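Local coordinates for isochorismatase family protein (Enterococcus faecalis, PDB 2A67) that belongs to the isochorismatase family and is probably a hydrolase, although its own substrate and reaction are not known, at residues D31-R36 / P133-T138; I47-H52 / W64-K69; C129-K134 / L162-L167. All blocks are in the same frame, centred on the assembly; numbering follows the deposited sequence.

Contact 1 (D31-R36 / P133-T138); sequences DKVNQR and PKTTST
Lys-32 and Thr-135 join helix 26-42 to the bend that interrupts strand 128-137, in the Rossmann-like alpha/beta fold of the isochorismatase family, where helices pack on a parallel sheet. Lys-32 has the most surface buried here. Its CG, anti to the backbone N (chi1 -171°), meets the Thr-135 methyl; beyond it the chain bends at chi2, chi3 and chi4, and NZ comes to the oxygen of Pro-133. A long aliphatic stem with a charged tip suits a partly exposed place: the methylenes pack while the ammonium finds a backbone oxygen. Thr-135 supplies apolar surface through its methyl, CG2 lying 3.5 Å from CG of Lys-32, the two side chains crossing at about a right angle. The hydroxyl of Thr-135 is turned to its own loop, where OG1 bonds to the carbonyl oxygen of Thr-132; the small forked residue thus closes the turn with one branch and packs with the other. Val-33, one residue along the helix, sets its CG2 4.2 Å from CB of Thr-135 and continues inward onto Ala-107 of strand 103-109, as a compact branched residue can between helix and sheet. Farther out, CE of Lys-32 passes 4.1 Å from CB of Lys-134, whose own chain leads away. The lysine ends in a hydrogen bond of 2.7 Å from NZ to the carbonyl oxygen of Pro-133, with the nitrogen standing above the carbonyl plane.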
loop_
_atom_site.group_PDB
_atom_site.type_symbol
_atom_site.label_atom_id
_atom_site.label_comp_id
_atom_site.label_asym_id
_atom_site.label_seq_id
_atom_site.Cartn_x
_atom_site.Cartn_y
_atom_site.Cartn_z
ATOM N N ASP D 31 -14.582 -2.811 20.663
ATOM C CA ASP D 31 -14.716 -3.889 21.629
ATOM C C ASP D 31 -13.667 -4.975 21.357
ATOM O O ASP D 31 -13.015 -5.448 22.289
ATOM C CB ASP D 31 -16.108 -4.509 21.548
ATOM C CG ASP D 31 -17.168 -3.624 22.141
ATOM O OD1 ASP D 31 -16.821 -2.837 23.071
ATOM O OD2 ASP D 31 -18.348 -3.742 21.696
ATOM N N LYS D 32 -13.498 -5.329 20.081
ATOM C CA LYS D 32 -12.510 -6.345 19.683
ATOM C C LYS D 32 -11.078 -5.817 19.953
ATOM O O LYS D 32 -10.226 -6.514 20.472
ATOM C CB LYS D 32 -12.767 -6.748 18.214
ATOM C CG LYS D 32 -11.975 -7.924 17.727
ATOM C CD LYS D 32 -12.784 -9.250 17.768
ATOM C CE LYS D 32 -13.342 -9.635 16.339
ATOM N NZ LYS D 32 -12.558 -10.723 15.572
ATOM N N VAL D 33 -10.832 -4.552 19.648
ATOM C CA VAL D 33 -9.527 -3.925 19.949
ATOM C C VAL D 33 -9.231 -3.874 21.452
ATOM O O VAL D 33 -8.117 -4.207 21.878
ATOM C CB VAL D 33 -9.427 -2.504 19.324
ATOM C CG1 VAL D 33 -8.261 -1.691 19.969
ATOM C CG2 VAL D 33 -9.269 -2.638 17.795
ATOM N N ASN D 34 -10.202 -3.441 22.262
ATOM C CA ASN D 34 -10.024 -3.532 23.715
ATOM C C ASN D 34 -9.670 -4.972 24.226
ATOM O O ASN D 34 -8.876 -5.114 25.158
ATOM C CB ASN D 34 -11.259 -3.039 24.419
ATOM C CG ASN D 34 -11.271 -1.519 24.594
ATOM O OD1 ASN D 34 -12.305 -0.963 24.920
ATOM N ND2 ASN D 34 -10.126 -0.865 24.416
ATOM N N GLN D 35 -10.250 -6.007 23.620
ATOM C CA GLN D 35 -9.900 -7.415 23.974
ATOM C C GLN D 35 -8.428 -7.716 23.678
ATOM O O GLN D 35 -7.733 -8.359 24.487
ATOM C CB GLN D 35 -10.780 -8.427 23.241
ATOM C CG GLN D 35 -12.225 -8.483 23.703
ATOM C CD GLN D 35 -12.955 -9.727 23.206
ATOM O OE1 GLN D 35 -13.642 -10.428 24.006
ATOM N NE2 GLN D 35 -12.776 -10.066 21.908
ATOM N N ARG D 36 -7.936 -7.221 22.540
ATOM C CA ARG D 36 -6.521 -7.400 22.198
ATOM C C ARG D 36 -5.635 -6.629 23.135
ATOM O O ARG D 36 -4.612 -7.123 23.565
ATOM C CB ARG D 36 -6.240 -6.996 20.741
ATOM C CG ARG D 36 -7.125 -7.688 19.726
ATOM C CD ARG D 36 -6.962 -9.239 19.914
ATOM N NE ARG D 36 -5.567 -9.636 19.681
ATOM C CZ ARG D 36 -5.005 -10.725 20.189
ATOM N NH1 ARG D 36 -5.697 -11.505 21.011
ATOM N NH2 ARG D 36 -3.757 -11.026 19.890
ATOM N N PRO D 133 -9.160 -10.460 12.831
ATOM C CA PRO D 133 -10.310 -10.173 11.989
ATOM C C PRO D 133 -11.239 -9.109 12.591
ATOM O O PRO D 133 -11.361 -9.024 13.810
ATOM C CB PRO D 133 -11.023 -11.552 11.944
ATOM C CG PRO D 133 -9.878 -12.512 11.999
ATOM C CD PRO D 133 -9.020 -11.914 13.080
ATOM N N LYS D 134 -11.901 -8.331 11.738
ATOM C CA LYS D 134 -12.857 -7.293 12.156
ATOM C C LYS D 134 -12.308 -6.202 13.057
ATOM O O LYS D 134 -12.943 -5.796 14.047
ATOM C CB LYS D 134 -14.122 -7.923 12.738
ATOM C CG LYS D 134 -14.742 -8.927 11.773
ATOM C CD LYS D 134 -15.954 -9.643 12.389
ATOM C CE LYS D 134 -16.982 -9.913 11.291
ATOM N NZ LYS D 134 -18.387 -9.925 11.874
ATOM N N THR D 135 -11.095 -5.726 12.749
ATOM C CA THR D 135 -10.536 -4.676 13.588
ATOM C C THR D 135 -10.155 -3.459 12.701
ATOM O O THR D 135 -9.335 -2.645 13.071
ATOM C CB THR D 135 -9.335 -5.172 14.468
ATOM O OG1 THR D 135 -8.343 -5.733 13.602
ATOM C CG2 THR D 135 -9.799 -6.180 15.600
ATOM N N THR D 136 -10.719 -3.385 11.502
ATOM C CA THR D 136 -10.596 -2.132 10.704
ATOM C C THR D 136 -11.980 -1.636 10.316
ATOM O O THR D 136 -12.951 -2.396 10.309
ATOM C CB THR D 136 -9.711 -2.251 9.417
ATOM O OG1 THR D 136 -10.475 -2.820 8.353
ATOM C CG2 THR D 136 -8.487 -3.090 9.641
ATOM N N SER D 137 -12.074 -0.345 9.996
ATOM C CA SER D 137 -13.352 0.178 9.535
ATOM C C SER D 137 -13.046 1.370 8.637
ATOM O O SER D 137 -11.907 1.858 8.606
ATOM C CB SER D 137 -14.229 0.572 10.725
ATOM O OG SER D 137 -15.420 1.226 10.307
ATOM N N THR D 138 -14.074 1.790 7.904
ATOM C CA THR D 138 -14.010 2.892 6.937
ATOM C C THR D 138 -15.448 3.377 6.665
ATOM O O THR D 138 -16.386 2.974 7.364
ATOM C CB THR D 138 -13.232 2.497 5.646
ATOM O OG1 THR D 138 -12.843 3.675 4.949
ATOM C CG2 THR D 138 -13.968 1.501 4.711
#

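Contact 2 (I47-H52 / W64-K69); sequences IIFVQH and WQLFEK
Gln-51 and Trp-64 bring strand 47-52 nearest to the irregular segment 64-69, their CA atoms 7.2 Å apart, so side chains and a water, not paired backbones, make the contact. Gln-51 reaches out with an extended chain. Its NE2 donates to the carbonyl oxygen of Trp-64 at 3.0 Å, and the acceptor lies close to the amide plane. The same nitrogen sits over one face of the Trp-64 indole, 3.4 Å from CZ2, with amide and ring planes 32° apart; a flat polar amide can bond and cover an aromatic face together. In the plane of the indole, at its edge, a water accepts from NE1 of Trp-64 and donates to the backbone oxygen of Gln-51. Leu-66 divides its forked end between two side chains of the strand: CD2 meets CG of Gln-51 at 3.6 Å, while CD1 lies over the face of the Phe-49 ring, 3.8 Å from its centroid, in a CH-pi contact. Gln-13 also donates to the Trp-64 oxygen, giving this carbonyl a second partner. The irregular connection between strands 47-52 and 77-81, neighbours in the parallel sheet of the Rossmann-like isochorismatase fold, thus packs back on the first of them.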
loop_
_atom_site.group_PDB
_atom_site.type_symbol
_atom_site.label_atom_id
_atom_site.label_comp_id
_atom_site.label_asym_id
_atom_site.label_seq_id
_atom_site.Cartn_x
_atom_site.Cartn_y
_atom_site.Cartn_z
ATOM N N ILE D 47 1.971 -1.620 23.351
ATOM C CA ILE D 47 0.776 -1.211 22.653
ATOM C C ILE D 47 1.080 0.237 22.181
ATOM O O ILE D 47 1.520 1.074 22.977
ATOM C CB ILE D 47 -0.491 -1.165 23.541
ATOM C CG1 ILE D 47 -0.765 -2.567 24.187
ATOM C CG2 ILE D 47 -1.678 -0.492 22.701
ATOM C CD1 ILE D 47 -1.730 -2.537 25.354
ATOM N N ILE D 48 0.924 0.466 20.889
ATOM C CA ILE D 48 1.334 1.739 20.240
ATOM C C ILE D 48 0.129 2.317 19.532
ATOM O O ILE D 48 -0.405 1.709 18.589
ATOM C CB ILE D 48 2.449 1.531 19.233
ATOM C CG1 ILE D 48 3.639 0.805 19.873
ATOM C CG2 ILE D 48 2.929 2.911 18.606
ATOM C CD1 ILE D 48 4.588 0.094 18.876
ATOM N N PHE D 49 -0.314 3.504 19.970
ATOM C CA PHE D 49 -1.399 4.194 19.311
ATOM C C PHE D 49 -0.812 5.202 18.326
ATOM O O PHE D 49 0.094 5.978 18.680
ATOM C CB PHE D 49 -2.240 4.970 20.324
ATOM C CG PHE D 49 -3.075 4.111 21.211
ATOM C CD1 PHE D 49 -2.597 3.717 22.466
ATOM C CD2 PHE D 49 -4.332 3.697 20.811
ATOM C CE1 PHE D 49 -3.357 2.953 23.285
ATOM C CE2 PHE D 49 -5.108 2.906 21.661
ATOM C CZ PHE D 49 -4.611 2.544 22.886
ATOM N N VAL D 50 -1.320 5.200 17.103
ATOM C CA VAL D 50 -0.926 6.225 16.103
ATOM C C VAL D 50 -2.075 7.240 15.989
ATOM O O VAL D 50 -3.241 6.869 15.882
ATOM C CB VAL D 50 -0.553 5.590 14.729
ATOM C CG1 VAL D 50 -0.191 6.690 13.718
ATOM C CG2 VAL D 50 0.668 4.579 14.931
ATOM N N GLN D 51 -1.735 8.516 16.100
ATOM C CA GLN D 51 -2.708 9.589 15.956
ATOM C C GLN D 51 -2.265 10.534 14.850
ATOM O O GLN D 51 -1.111 10.996 14.808
ATOM C CB GLN D 51 -2.858 10.346 17.273
ATOM C CG GLN D 51 -3.525 9.509 18.365
ATOM C CD GLN D 51 -3.477 10.171 19.704
ATOM O OE1 GLN D 51 -2.544 9.958 20.473
ATOM N NE2 GLN D 51 -4.468 11.018 19.995
ATOM N N HIS D 52 -3.207 10.767 13.940
ATOM C CA HIS D 52 -3.017 11.636 12.786
ATOM C C HIS D 52 -3.297 13.080 13.245
ATOM O O HIS D 52 -4.054 13.322 14.177
ATOM C CB HIS D 52 -3.968 11.198 11.661
ATOM C CG HIS D 52 -3.625 11.780 10.328
ATOM N ND1 HIS D 52 -4.282 12.878 9.813
ATOM C CD2 HIS D 52 -2.673 11.454 9.421
ATOM C CE1 HIS D 52 -3.780 13.180 8.629
ATOM N NE2 HIS D 52 -2.800 12.342 8.368
ATOM N N TRP D 64 -8.884 15.279 17.839
ATOM C CA TRP D 64 -7.663 14.476 17.684
ATOM C C TRP D 64 -7.510 13.367 18.758
ATOM O O TRP D 64 -6.734 12.392 18.560
ATOM C CB TRP D 64 -6.467 15.427 17.723
ATOM C CG TRP D 64 -5.116 14.887 17.999
ATOM C CD1 TRP D 64 -4.142 14.612 17.073
ATOM C CD2 TRP D 64 -4.552 14.565 19.273
ATOM N NE1 TRP D 64 -3.028 14.133 17.686
ATOM C CE2 TRP D 64 -3.248 14.088 19.040
ATOM C CE3 TRP D 64 -5.036 14.591 20.586
ATOM C CZ2 TRP D 64 -2.394 13.678 20.084
ATOM C CZ3 TRP D 64 -4.201 14.202 21.608
ATOM C CH2 TRP D 64 -2.893 13.748 21.352
ATOM N N GLN D 65 -8.212 13.488 19.881
ATOM C CA GLN D 65 -8.027 12.513 20.953
ATOM C C GLN D 65 -8.622 11.183 20.505
ATOM O O GLN D 65 -9.496 11.159 19.621
ATOM C CB GLN D 65 -8.690 12.964 22.260
ATOM C CG GLN D 65 -8.185 14.290 22.919
ATOM C CD GLN D 65 -8.923 14.537 24.207
ATOM O OE1 GLN D 65 -10.064 14.985 24.160
ATOM N NE2 GLN D 65 -8.299 14.231 25.377
ATOM N N LEU D 66 -8.157 10.100 21.159
ATOM C CA LEU D 66 -8.615 8.733 20.960
ATOM C C LEU D 66 -10.018 8.571 21.494
ATOM O O LEU D 66 -10.411 9.213 22.481
ATOM C CB LEU D 66 -7.667 7.724 21.674
ATOM C CG LEU D 66 -6.174 7.721 21.304
ATOM C CD1 LEU D 66 -5.301 6.857 22.213
ATOM C CD2 LEU D 66 -5.965 7.349 19.864
ATOM N N PHE D 67 -10.803 7.752 20.809
ATOM C CA PHE D 67 -12.138 7.430 21.284
ATOM C C PHE D 67 -12.047 7.070 22.745
ATOM O O PHE D 67 -11.182 6.272 23.125
ATOM C CB PHE D 67 -12.664 6.204 20.545
ATOM C CG PHE D 67 -12.934 6.459 19.102
ATOM C CD1 PHE D 67 -13.991 7.286 18.717
ATOM C CD2 PHE D 67 -12.145 5.879 18.129
ATOM C CE1 PHE D 67 -14.254 7.520 17.375
ATOM C CE2 PHE D 67 -12.406 6.105 16.783
ATOM C CZ PHE D 67 -13.456 6.947 16.409
ATOM N N GLU D 68 -12.955 7.612 23.547
ATOM C CA GLU D 68 -12.974 7.374 24.991
ATOM C C GLU D 68 -13.085 5.912 25.383
ATOM O O GLU D 68 -12.579 5.526 26.425
ATOM C CB GLU D 68 -14.164 8.091 25.628
ATOM C CG GLU D 68 -14.077 9.575 25.509
ATOM C CD GLU D 68 -13.604 10.212 26.784
ATOM O OE1 GLU D 68 -12.541 9.808 27.326
ATOM O OE2 GLU D 68 -14.319 11.123 27.243
ATOM N N LYS D 69 -13.776 5.119 24.577
ATOM C CA LYS D 69 -14.006 3.693 24.912
ATOM C C LYS D 69 -12.733 2.828 24.912
ATOM O O LYS D 69 -12.732 1.716 25.502
ATOM C CB LYS D 69 -15.038 3.077 23.959
ATOM C CG LYS D 69 -15.798 1.840 24.507
ATOM C CD LYS D 69 -16.069 0.940 23.292
ATOM C CE LYS D 69 -17.382 0.131 23.350
ATOM N NZ LYS D 69 -17.731 -0.343 21.957
HETATM O O HOH W 1 -0.654 13.450 16.347
#

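Contact 3 (C129-K134 / L162-L167); sequences CLMTPK and LTFLSL
Met-131 and Phe-164 pair in register where strand 128-137 meets the short strand 163-164, the two strands of a beta-alpha-beta unit that run parallel with helix 146-157 as their connection. Three backbone hydrogen bonds join the segments: Thr-163 N to Cys-129 O, Met-131 N to Thr-163 O, and Leu-165 N to Met-131 O, the last 2.8 Å long and nearly straight at 171°. The alternation is that of parallel strands, with Thr-163 bonding through both N and O to the residues flanking Leu-130. Apolar packing divides between the faces. On the one carrying Leu-130, its CD2 approaches CB of Thr-163 and, at 4.1 Å, CD2 of Leu-165. On the other, the selenium of selenomethionine Met-131, at the place of methionine's sulfur, lies 3.5 Å from CE1 of Phe-164 in an oblique Met-aromatic contact. Leu-162 places CD2 3.9 Å from CB of Met-131, and Trp-157 of the connecting helix touches both residues. CG of Pro-133 also meets the Phe-164 ring, at CD1; having no N-H to give Leu-165 O, Pro-133 sets its CD 3.3 Å from that oxygen instead. A water links the two segments, donating to Cys-129 O at 2.6 Å and hydrogen-bonded to Thr-163 OG1 at 2.7 Å.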
loop_
_atom_site.group_PDB
_atom_site.type_symbol
_atom_site.label_atom_id
_atom_site.label_comp_id
_atom_site.label_asym_id
_atom_site.label_seq_id
_atom_site.Cartn_x
_atom_site.Cartn_y
_atom_site.Cartn_z
ATOM N N CYS D 129 3.716 -9.106 9.882
ATOM C CA CYS D 129 2.448 -8.434 10.201
ATOM C C CYS D 129 1.362 -9.453 10.470
ATOM O O CYS D 129 1.336 -10.523 9.819
ATOM C CB CYS D 129 2.034 -7.485 9.073
ATOM S SG CYS D 129 3.309 -6.208 8.882
ATOM N N LEU D 130 0.509 -9.104 11.443
ATOM C CA LEU D 130 -0.631 -9.916 11.909
ATOM C C LEU D 130 -1.862 -9.022 12.003
ATOM O O LEU D 130 -1.729 -7.840 12.153
ATOM C CB LEU D 130 -0.357 -10.457 13.314
ATOM C CG LEU D 130 0.948 -11.278 13.466
ATOM C CD1 LEU D 130 1.153 -11.535 14.942
ATOM C CD2 LEU D 130 0.964 -12.561 12.637
HETATM N N MSE D 131 -3.047 -9.602 11.942
HETATM C CA MSE D 131 -4.265 -8.858 12.153
HETATM C C MSE D 131 -5.369 -9.716 12.785
HETATM O O MSE D 131 -5.597 -10.842 12.370
HETATM C CB MSE D 131 -4.778 -8.354 10.819
HETATM C CG MSE D 131 -6.011 -7.496 10.960
HETATM SE SE MSE D 131 -6.376 -6.493 9.286
HETATM C CE MSE D 131 -5.437 -4.816 9.679
ATOM N N THR D 132 -6.082 -9.166 13.752
ATOM C CA THR D 132 -7.291 -9.818 14.267
ATOM C C THR D 132 -8.406 -9.458 13.286
ATOM O O THR D 132 -8.593 -8.273 12.954
ATOM C CB THR D 132 -7.588 -9.340 15.724
ATOM O OG1 THR D 132 -6.571 -9.850 16.585
ATOM C CG2 THR D 132 -8.959 -9.792 16.240
ATOM N N PRO D 133 -9.160 -10.460 12.831
ATOM C CA PRO D 133 -10.310 -10.173 11.989
ATOM C C PRO D 133 -11.239 -9.109 12.591
ATOM O O PRO D 133 -11.361 -9.024 13.810
ATOM C CB PRO D 133 -11.023 -11.552 11.944
ATOM C CG PRO D 133 -9.878 -12.512 11.999
ATOM C CD PRO D 133 -9.020 -11.914 13.080
ATOM N N LYS D 134 -11.901 -8.331 11.738
ATOM C CA LYS D 134 -12.857 -7.293 12.156
ATOM C C LYS D 134 -12.308 -6.202 13.057
ATOM O O LYS D 134 -12.943 -5.796 14.047
ATOM C CB LYS D 134 -14.122 -7.923 12.738
ATOM C CG LYS D 134 -14.742 -8.927 11.773
ATOM C CD LYS D 134 -15.954 -9.643 12.389
ATOM C CE LYS D 134 -16.982 -9.913 11.291
ATOM N NZ LYS D 134 -18.387 -9.925 11.874
ATOM N N LEU D 162 0.209 -10.064 5.501
ATOM C CA LEU D 162 -0.025 -10.354 6.934
ATOM C C LEU D 162 -0.767 -11.693 7.079
ATOM O O LEU D 162 -1.229 -12.271 6.105
ATOM C CB LEU D 162 -0.764 -9.186 7.654
ATOM C CG LEU D 162 -2.149 -8.708 7.125
ATOM C CD1 LEU D 162 -3.240 -9.780 7.409
ATOM C CD2 LEU D 162 -2.524 -7.402 7.828
ATOM N N THR D 163 -0.823 -12.196 8.303
ATOM C CA THR D 163 -1.624 -13.361 8.606
ATOM C C THR D 163 -2.773 -12.907 9.462
ATOM O O THR D 163 -2.535 -12.264 10.483
ATOM C CB THR D 163 -0.780 -14.379 9.468
ATOM O OG1 THR D 163 0.446 -14.701 8.797
ATOM C CG2 THR D 163 -1.589 -15.698 9.731
ATOM N N PHE D 164 -4.000 -13.332 9.128
ATOM C CA PHE D 164 -5.125 -13.126 10.024
ATOM C C PHE D 164 -5.071 -14.114 11.143
ATOM O O PHE D 164 -4.852 -15.285 10.904
ATOM C CB PHE D 164 -6.451 -13.230 9.290
ATOM C CG PHE D 164 -6.815 -11.912 8.599
ATOM C CD1 PHE D 164 -7.500 -10.934 9.288
ATOM C CD2 PHE D 164 -6.407 -11.685 7.290
ATOM C CE1 PHE D 164 -7.774 -9.653 8.666
ATOM C CE2 PHE D 164 -6.706 -10.449 6.636
ATOM C CZ PHE D 164 -7.404 -9.469 7.339
ATOM N N LEU D 165 -5.248 -13.611 12.362
ATOM C CA LEU D 165 -5.201 -14.425 13.542
ATOM C C LEU D 165 -6.484 -15.229 13.738
ATOM O O LEU D 165 -7.565 -14.825 13.288
ATOM C CB LEU D 165 -4.942 -13.502 14.738
ATOM C CG LEU D 165 -3.539 -12.861 14.688
ATOM C CD1 LEU D 165 -3.367 -11.930 15.877
ATOM C CD2 LEU D 165 -2.401 -13.885 14.648
ATOM N N SER D 166 -6.321 -16.408 14.366
ATOM C CA SER D 166 -7.439 -17.168 14.968
ATOM C C SER D 166 -7.778 -16.602 16.362
ATOM O O SER D 166 -6.907 -16.012 17.073
ATOM C CB SER D 166 -7.061 -18.698 15.098
ATOM O OG SER D 166 -6.274 -19.219 13.983
ATOM N N LEU D 167 -9.022 -16.821 16.792
ATOM C CA LEU D 167 -9.448 -16.404 18.157
ATOM C C LEU D 167 -9.006 -17.454 19.191
ATOM O O LEU D 167 -9.088 -18.674 18.885
ATOM C CB LEU D 167 -10.974 -16.155 18.245
ATOM O OXT LEU D 167 -8.581 -17.093 20.297
HETATM O O HOH W 2 2.360 -12.868 9.154
#

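In the fold
All three contacts reach one parallel sheet and are partly buried, the centres of contacts 1 and 2 about 9 Å from the chain's centre and that of contact 3 about 12 Å. Contacts 1 and 3 share Pro-133 and Lys-134 on strand 128-137; contact 3 adds a strand outermost in this chain by regular backbone pairing, whereas contact 1 brings a helix to the same strand's bend through side chains. Contact 2, across the chain's centre from contact 3, relies on an amide, rings and a water, since segment 64-69 is no strand. A salt bridge from Asp-31 OD1 to Lys-69 NZ ties contacts 1 and 2, while Arg-36 packs against Thr-132 and Leu-165 of contact 3.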